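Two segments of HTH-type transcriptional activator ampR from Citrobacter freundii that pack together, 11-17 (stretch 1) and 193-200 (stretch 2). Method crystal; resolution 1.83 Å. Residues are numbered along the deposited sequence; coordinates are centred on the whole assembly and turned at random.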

# COMPACT_ATOMS: atom_id res chain seq x y z
N GLN A 11 -5.06 8.36 30.28
CA GLN A 11 -4.57 7.63 29.11
C GLN A 11 -3.14 8.01 28.78
O GLN A 11 -2.78 9.18 28.77
CB GLN A 11 -5.46 7.90 27.89
CG GLN A 11 -6.93 7.54 28.09
CD GLN A 11 -7.14 6.05 28.27
OE1 GLN A 11 -7.33 5.57 29.39
NE2 GLN A 11 -7.10 5.31 27.16
N GLU A 12 -2.32 7.01 28.48
CA GLU A 12 -0.93 7.24 28.16
C GLU A 12 -0.79 7.11 26.65
O GLU A 12 -1.26 6.14 26.07
CB GLU A 12 -0.04 6.22 28.87
CG GLU A 12 -0.24 6.23 30.39
CD GLU A 12 0.62 5.20 31.11
OE1 GLU A 12 1.30 4.40 30.43
OE2 GLU A 12 0.63 5.20 32.36
N LYS A 13 -0.16 8.09 26.02
CA LYS A 13 -0.05 8.10 24.57
C LYS A 13 1.03 7.14 24.09
O LYS A 13 2.09 7.03 24.70
CB LYS A 13 0.22 9.51 24.07
CG LYS A 13 0.18 9.63 22.56
CD LYS A 13 0.17 11.09 22.14
CE LYS A 13 0.24 11.23 20.63
NZ LYS A 13 0.29 12.66 20.24
N LEU A 14 0.75 6.45 22.98
CA LEU A 14 1.74 5.59 22.34
C LEU A 14 1.60 5.76 20.83
O LEU A 14 0.52 5.55 20.28
CB LEU A 14 1.53 4.13 22.73
CG LEU A 14 2.39 3.07 22.05
CD1 LEU A 14 3.86 3.32 22.30
CD2 LEU A 14 2.01 1.68 22.56
N LYS A 15 2.69 6.14 20.17
CA LYS A 15 2.64 6.42 18.74
C LYS A 15 3.49 5.40 17.99
O LYS A 15 4.70 5.28 18.23
CB LYS A 15 3.12 7.85 18.45
CG LYS A 15 2.61 8.37 17.12
CD LYS A 15 3.13 9.76 16.74
CE LYS A 15 2.60 10.14 15.35
NZ LYS A 15 3.20 11.39 14.80
N ILE A 16 2.86 4.66 17.09
CA ILE A 16 3.54 3.59 16.40
C ILE A 16 3.33 3.68 14.88
O ILE A 16 2.20 3.79 14.43
CB ILE A 16 3.08 2.23 16.90
CG1 ILE A 16 3.30 2.13 18.42
CG2 ILE A 16 3.84 1.13 16.19
CD1 ILE A 16 3.23 0.73 18.96
N GLY A 17 4.42 3.63 14.14
CA GLY A 17 4.38 3.60 12.68
C GLY A 17 4.62 2.18 12.20
O GLY A 17 5.69 1.62 12.45
N THR A 193 8.94 4.30 27.37
CA THR A 193 7.88 4.57 28.34
C THR A 193 7.24 3.27 28.80
O THR A 193 7.44 2.22 28.19
CB THR A 193 6.77 5.42 27.69
OG1 THR A 193 6.19 4.67 26.60
CG2 THR A 193 7.33 6.75 27.17
N PRO A 194 6.46 3.33 29.89
CA PRO A 194 5.72 2.14 30.32
C PRO A 194 4.75 1.64 29.25
O PRO A 194 4.58 0.43 29.10
CB PRO A 194 4.93 2.64 31.54
CG PRO A 194 5.67 3.84 32.02
CD PRO A 194 6.33 4.45 30.82
N ALA A 195 4.10 2.55 28.55
CA ALA A 195 3.14 2.18 27.50
C ALA A 195 3.86 1.39 26.40
O ALA A 195 3.33 0.41 25.89
CB ALA A 195 2.48 3.41 26.92
N MSE A 196 5.07 1.82 26.05
CA MSE A 196 5.87 1.10 25.06
C MSE A 196 6.22 -0.30 25.55
O MSE A 196 6.06 -1.28 24.81
CB MSE A 196 7.13 1.90 24.70
CG MSE A 196 6.81 3.20 23.96
SE MSE A 196 8.34 4.44 23.94
CE MSE A 196 9.59 3.36 22.90
N ARG A 197 6.68 -0.41 26.79
CA ARG A 197 7.06 -1.72 27.31
C ARG A 197 5.86 -2.65 27.29
O ARG A 197 5.97 -3.83 26.98
CB ARG A 197 7.63 -1.61 28.74
CG ARG A 197 9.05 -1.06 28.80
CD ARG A 197 9.63 -1.10 30.25
NE ARG A 197 9.03 -0.07 31.09
CZ ARG A 197 9.48 1.18 31.15
NH1 ARG A 197 10.53 1.54 30.43
NH2 ARG A 197 8.88 2.08 31.93
N GLU A 198 4.70 -2.11 27.65
CA GLU A 198 3.48 -2.91 27.70
C GLU A 198 3.03 -3.36 26.32
O GLU A 198 2.69 -4.53 26.11
CB GLU A 198 2.38 -2.15 28.43
CG GLU A 198 2.65 -2.14 29.94
CD GLU A 198 1.74 -1.24 30.73
OE1 GLU A 198 1.02 -0.42 30.13
OE2 GLU A 198 1.75 -1.35 31.98
N PHE A 199 3.04 -2.44 25.36
CA PHE A 199 2.70 -2.82 23.99
C PHE A 199 3.66 -3.88 23.44
O PHE A 199 3.23 -4.86 22.83
CB PHE A 199 2.68 -1.60 23.08
CG PHE A 199 2.36 -1.93 21.65
CD1 PHE A 199 3.37 -2.22 20.76
CD2 PHE A 199 1.04 -2.00 21.22
CE1 PHE A 199 3.09 -2.55 19.43
CE2 PHE A 199 0.75 -2.33 19.90
CZ PHE A 199 1.78 -2.59 19.01
N SER A 200 4.96 -3.69 23.64
CA SER A 200 5.96 -4.66 23.15
C SER A 200 5.76 -6.03 23.77
O SER A 200 5.83 -7.04 23.08
CB SER A 200 7.38 -4.20 23.48
OG SER A 200 7.70 -3.06 22.74
O HOH W 1 3.67 5.51 29.14
O HOH W 2 4.78 6.05 24.81

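A strand that packs against a helix usually divides its residues by alternation, and the segment of AmpR from Glu 12 to Gly 17 illustrates the rule. The CA-to-CB bonds of Glu 12, Leu 14 and Ile 16 point toward helix 194-200, while those of Lys 13 and Lys 15 point away. The two axes run at 58° to each other, 8.3 Å apart at closest approach, and no direct hydrogen bond joins the segments; apolar contact and water do the work.

At the partly exposed start, Glu 12 lays its carboxylate near the first turn of the helix, with OE1 3.8 Å from Ala 195 CB. A water accepts from Ala 195 N (3.0 Å) and donates to Glu 12 OE1 (2.9 Å), thus serving an amide that the helix's own backbone leaves free at its N-terminus. The CA-to-CB bond of Lys 13 points away, but its backbone contributes: a second water donates to Lys 13 O (2.9 Å) and lies 2.7 Å from Thr 193 OG1, the same oxygen that caps the helix by accepting from Met 196 N at 3.1 Å.

Leu 14 is the centre of the apolar contact and loses more surface to it than any other residue. The small methyl of Ala 195 lets the backbones approach, CA to CA 6.3 Å, with Leu 14 CB and Ala 195 CB 4.4 Å apart. Beyond, the leucine fork spreads: CD1 meets CG of selenomethionine Met 196 at 3.4 Å, and CD2 meets Phe 199 CB, also at 3.4 Å.

Past Lys 15, buried Ile 16 (chi1 m, chi2 t) places CD1 over one face of the Phe 199 ring, 3.5 Å from its centroid, a CH-pi contact. Gly 17 makes no contact with residues 193-200.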